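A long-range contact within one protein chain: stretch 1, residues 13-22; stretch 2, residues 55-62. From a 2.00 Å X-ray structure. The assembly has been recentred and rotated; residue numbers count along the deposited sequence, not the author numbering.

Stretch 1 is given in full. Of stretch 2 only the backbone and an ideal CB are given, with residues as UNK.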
# COMPACT_ATOMS: atom_id res chain seq x y z
N LYS A 13 20.41 12.84 -9.27
CA LYS A 13 19.45 12.13 -8.44
C LYS A 13 20.17 11.26 -7.42
O LYS A 13 19.84 11.26 -6.24
CB LYS A 13 18.50 11.29 -9.30
CG LYS A 13 17.53 12.13 -10.10
CD LYS A 13 16.71 11.32 -11.09
CE LYS A 13 15.65 10.49 -10.40
NZ LYS A 13 14.75 9.83 -11.40
N LEU A 14 21.17 10.51 -7.89
CA LEU A 14 21.94 9.65 -7.00
C LEU A 14 22.56 10.48 -5.89
O LEU A 14 22.45 10.13 -4.71
CB LEU A 14 23.06 8.93 -7.77
CG LEU A 14 22.64 7.70 -8.58
CD1 LEU A 14 23.80 7.23 -9.45
CD2 LEU A 14 22.18 6.60 -7.62
N LYS A 15 23.19 11.60 -6.25
CA LYS A 15 23.81 12.46 -5.26
C LYS A 15 22.80 13.09 -4.31
O LYS A 15 23.14 13.43 -3.18
CB LYS A 15 24.65 13.55 -5.94
CG LYS A 15 25.84 13.02 -6.72
CD LYS A 15 26.80 14.12 -7.18
CE LYS A 15 26.16 15.08 -8.17
NZ LYS A 15 27.14 16.10 -8.67
N ARG A 16 21.56 13.24 -4.76
CA ARG A 16 20.50 13.84 -3.95
C ARG A 16 19.88 12.83 -2.98
O ARG A 16 19.10 13.19 -2.10
CB ARG A 16 19.40 14.39 -4.87
CG ARG A 16 18.37 15.28 -4.18
CD ARG A 16 17.18 15.50 -5.12
NE ARG A 16 17.63 15.73 -6.48
CZ ARG A 16 17.09 15.17 -7.55
NH1 ARG A 16 16.07 14.34 -7.42
NH2 ARG A 16 17.58 15.43 -8.75
N GLY A 17 20.22 11.56 -3.16
CA GLY A 17 19.69 10.54 -2.28
C GLY A 17 18.57 9.70 -2.86
O GLY A 17 17.89 8.97 -2.14
N VAL A 18 18.35 9.79 -4.17
CA VAL A 18 17.30 9.00 -4.80
C VAL A 18 17.90 7.62 -5.01
O VAL A 18 18.95 7.47 -5.63
CB VAL A 18 16.87 9.62 -6.15
CG1 VAL A 18 15.81 8.75 -6.81
CG2 VAL A 18 16.31 11.02 -5.92
N GLN A 19 17.24 6.60 -4.46
CA GLN A 19 17.73 5.24 -4.57
C GLN A 19 17.21 4.50 -5.78
O GLN A 19 17.87 3.59 -6.29
CB GLN A 19 17.38 4.45 -3.31
CG GLN A 19 18.19 4.84 -2.08
CD GLN A 19 17.63 4.22 -0.81
OE1 GLN A 19 17.25 3.05 -0.80
NE2 GLN A 19 17.59 5.00 0.26
N LEU A 20 16.02 4.88 -6.22
CA LEU A 20 15.39 4.25 -7.38
C LEU A 20 16.08 4.63 -8.69
O LEU A 20 16.30 5.81 -8.96
CB LEU A 20 13.92 4.65 -7.45
CG LEU A 20 13.19 4.29 -8.74
CD1 LEU A 20 13.18 2.78 -8.91
CD2 LEU A 20 11.77 4.84 -8.68
N LEU A 21 16.43 3.63 -9.49
CA LEU A 21 17.08 3.86 -10.78
C LEU A 21 15.97 3.83 -11.82
O LEU A 21 15.45 2.76 -12.16
CB LEU A 21 18.10 2.75 -11.06
CG LEU A 21 19.15 2.55 -9.97
CD1 LEU A 21 20.05 1.38 -10.34
CD2 LEU A 21 19.97 3.81 -9.80
N SER A 22 15.59 5.00 -12.32
CA SER A 22 14.52 5.08 -13.31
C SER A 22 14.94 4.67 -14.71
O SER A 22 16.01 5.03 -15.18
CB SER A 22 13.93 6.50 -13.35
OG SER A 22 13.13 6.75 -12.20
N UNK A 55 8.79 -2.63 -12.59
CA UNK A 55 7.86 -1.62 -13.09
C UNK A 55 8.62 -0.61 -13.94
O UNK A 55 9.17 -0.97 -14.98
CB UNK A 55 7.14 -0.92 -11.94
N UNK A 56 8.65 0.65 -13.52
CA UNK A 56 9.36 1.68 -14.28
C UNK A 56 10.82 1.82 -13.86
O UNK A 56 11.53 2.72 -14.32
CB UNK A 56 8.65 3.03 -14.12
N UNK A 57 11.26 0.92 -12.99
CA UNK A 57 12.64 0.98 -12.53
C UNK A 57 13.50 -0.11 -13.14
O UNK A 57 13.00 -1.14 -13.58
CB UNK A 57 12.69 0.88 -11.00
N UNK A 58 14.81 0.14 -13.17
CA UNK A 58 15.77 -0.82 -13.71
C UNK A 58 16.71 -1.28 -12.59
O UNK A 58 17.60 -2.10 -12.81
CB UNK A 58 16.56 -0.21 -14.87
N UNK A 59 16.49 -0.75 -11.39
CA UNK A 59 17.33 -1.14 -10.27
C UNK A 59 17.26 -0.19 -9.09
O UNK A 59 16.43 0.73 -9.05
CB UNK A 59 18.78 -1.26 -10.74
N UNK A 60 18.16 -0.40 -8.13
CA UNK A 60 18.21 0.42 -6.92
C UNK A 60 19.62 0.66 -6.44
O UNK A 60 20.47 -0.23 -6.52
CB UNK A 60 17.40 -0.24 -5.80
N UNK A 61 19.87 1.86 -5.92
CA UNK A 61 21.17 2.17 -5.36
C UNK A 61 21.18 1.47 -4.01
O UNK A 61 20.22 1.57 -3.25
CB UNK A 61 21.42 3.68 -5.24
N UNK A 62 22.26 0.75 -3.71
CA UNK A 62 22.38 0.05 -2.44
C UNK A 62 23.09 0.94 -1.42
O UNK A 62 22.67 1.07 -0.28
CB UNK A 62 23.13 -1.27 -2.62

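Two backbone segments meet here nearly antiparallel, their strand directions 142° apart.

Position 55 lies in open space, with nothing of stretch 1 within 5.5 Å of its CB. The positive phi (59°, psi -116°) favours glycine, and asparagine next, since its side chain tolerates such angles best; the residue is N55. Position 56 also meets open space, its CB pointing sideways, so any soluble side chain would do. It is K56, whose end leads away from stretch 1.

At position 57 the ideal CB would lie 2.9 Å from CD1 of L20, a clash, and 3.5 Å from O of L21. With L20 placed as it is, only a residue without a CB fits comfortably. G57 lets the chains close in: its CA comes 3.3 Å from O of L21, a CA-H...O contact.

Position 58 turns a corner, and its CB points sideways, 4.2 Å from O of L21. A modest aliphatic or a small polar residue could sit here. It is V58, whose CG2 packs 3.8 Å from CB of L21, while its backbone N donates to O of L21 at 2.9 Å.

Position 59 has phi 163° and psi -170°, angles at which a CB would jam against the preceding carbonyl; it would also lie 3.0 Å from CD1 of L21. Both point to glycine, and G59 it is. Its O accepts a hydrogen bond from N of L21 at 2.9 Å.

Position 60 pairs with L20, and its CB lies on the same face of the sheet as that leucine's side chain. A large apolar or aromatic residue could reach across to it. W60 does so: its CZ3 lies 3.5 Å from CB of L20, and CD1 of L20 sits over the ring face, 4.0 Å from the centroid of the six-membered ring, a CH-pi contact.

Position 61 points toward stretch 1. Its CB is 3.8 Å from CD2 of L14 and 3.7 Å from O of Q19, so a branched aliphatic or methionine would suit the apolar side offered by L14. L61 brings its CD2 3.9 Å from CD2 of L14. The backbone adds a hydrogen bond from N of L61 to O of Q19, at 2.7 Å, and a water donates both to O of L61 and to OE1 of Q19, each at 2.8 Å.

Position 62 points away, so stretch 1 sets no preference and many side chains would do; it is I62, which makes no contact with stretch 1.

Stretch 2, residues 55-62: NKGVGWLI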
# COMPACT_ATOMS: atom_id res chain seq x y z
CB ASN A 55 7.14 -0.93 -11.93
CG ASN A 55 6.31 -1.89 -11.10
OD1 ASN A 55 5.43 -2.58 -11.63
ND2 ASN A 55 6.58 -1.94 -9.80
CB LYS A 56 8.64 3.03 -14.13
CG LYS A 56 7.29 3.08 -14.82
CD LYS A 56 7.44 2.79 -16.31
CE LYS A 56 6.09 2.76 -17.02
NZ LYS A 56 6.23 2.43 -18.47
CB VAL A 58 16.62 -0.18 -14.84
CG1 VAL A 58 15.77 0.03 -16.08
CG2 VAL A 58 17.20 1.15 -14.36
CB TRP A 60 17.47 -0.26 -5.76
CG TRP A 60 16.04 -0.49 -5.97
CD1 TRP A 60 15.44 -1.61 -6.51
CD2 TRP A 60 14.98 0.40 -5.62
NE1 TRP A 60 14.08 -1.45 -6.52
CE2 TRP A 60 13.77 -0.23 -5.98
CE3 TRP A 60 14.93 1.68 -5.05
CZ2 TRP A 60 12.52 0.38 -5.78
CZ3 TRP A 60 13.70 2.28 -4.85
CH2 TRP A 60 12.51 1.63 -5.21
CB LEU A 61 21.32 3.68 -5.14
CG LEU A 61 22.53 4.10 -4.29
CD1 LEU A 61 23.82 3.88 -5.07
CD2 LEU A 61 22.38 5.57 -3.91
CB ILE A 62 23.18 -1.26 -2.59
CG1 ILE A 62 22.40 -2.24 -3.47
CG2 ILE A 62 23.46 -1.85 -1.22
CD1 ILE A 62 23.13 -3.54 -3.72
O HOH W 1 17.56 0.87 -2.51
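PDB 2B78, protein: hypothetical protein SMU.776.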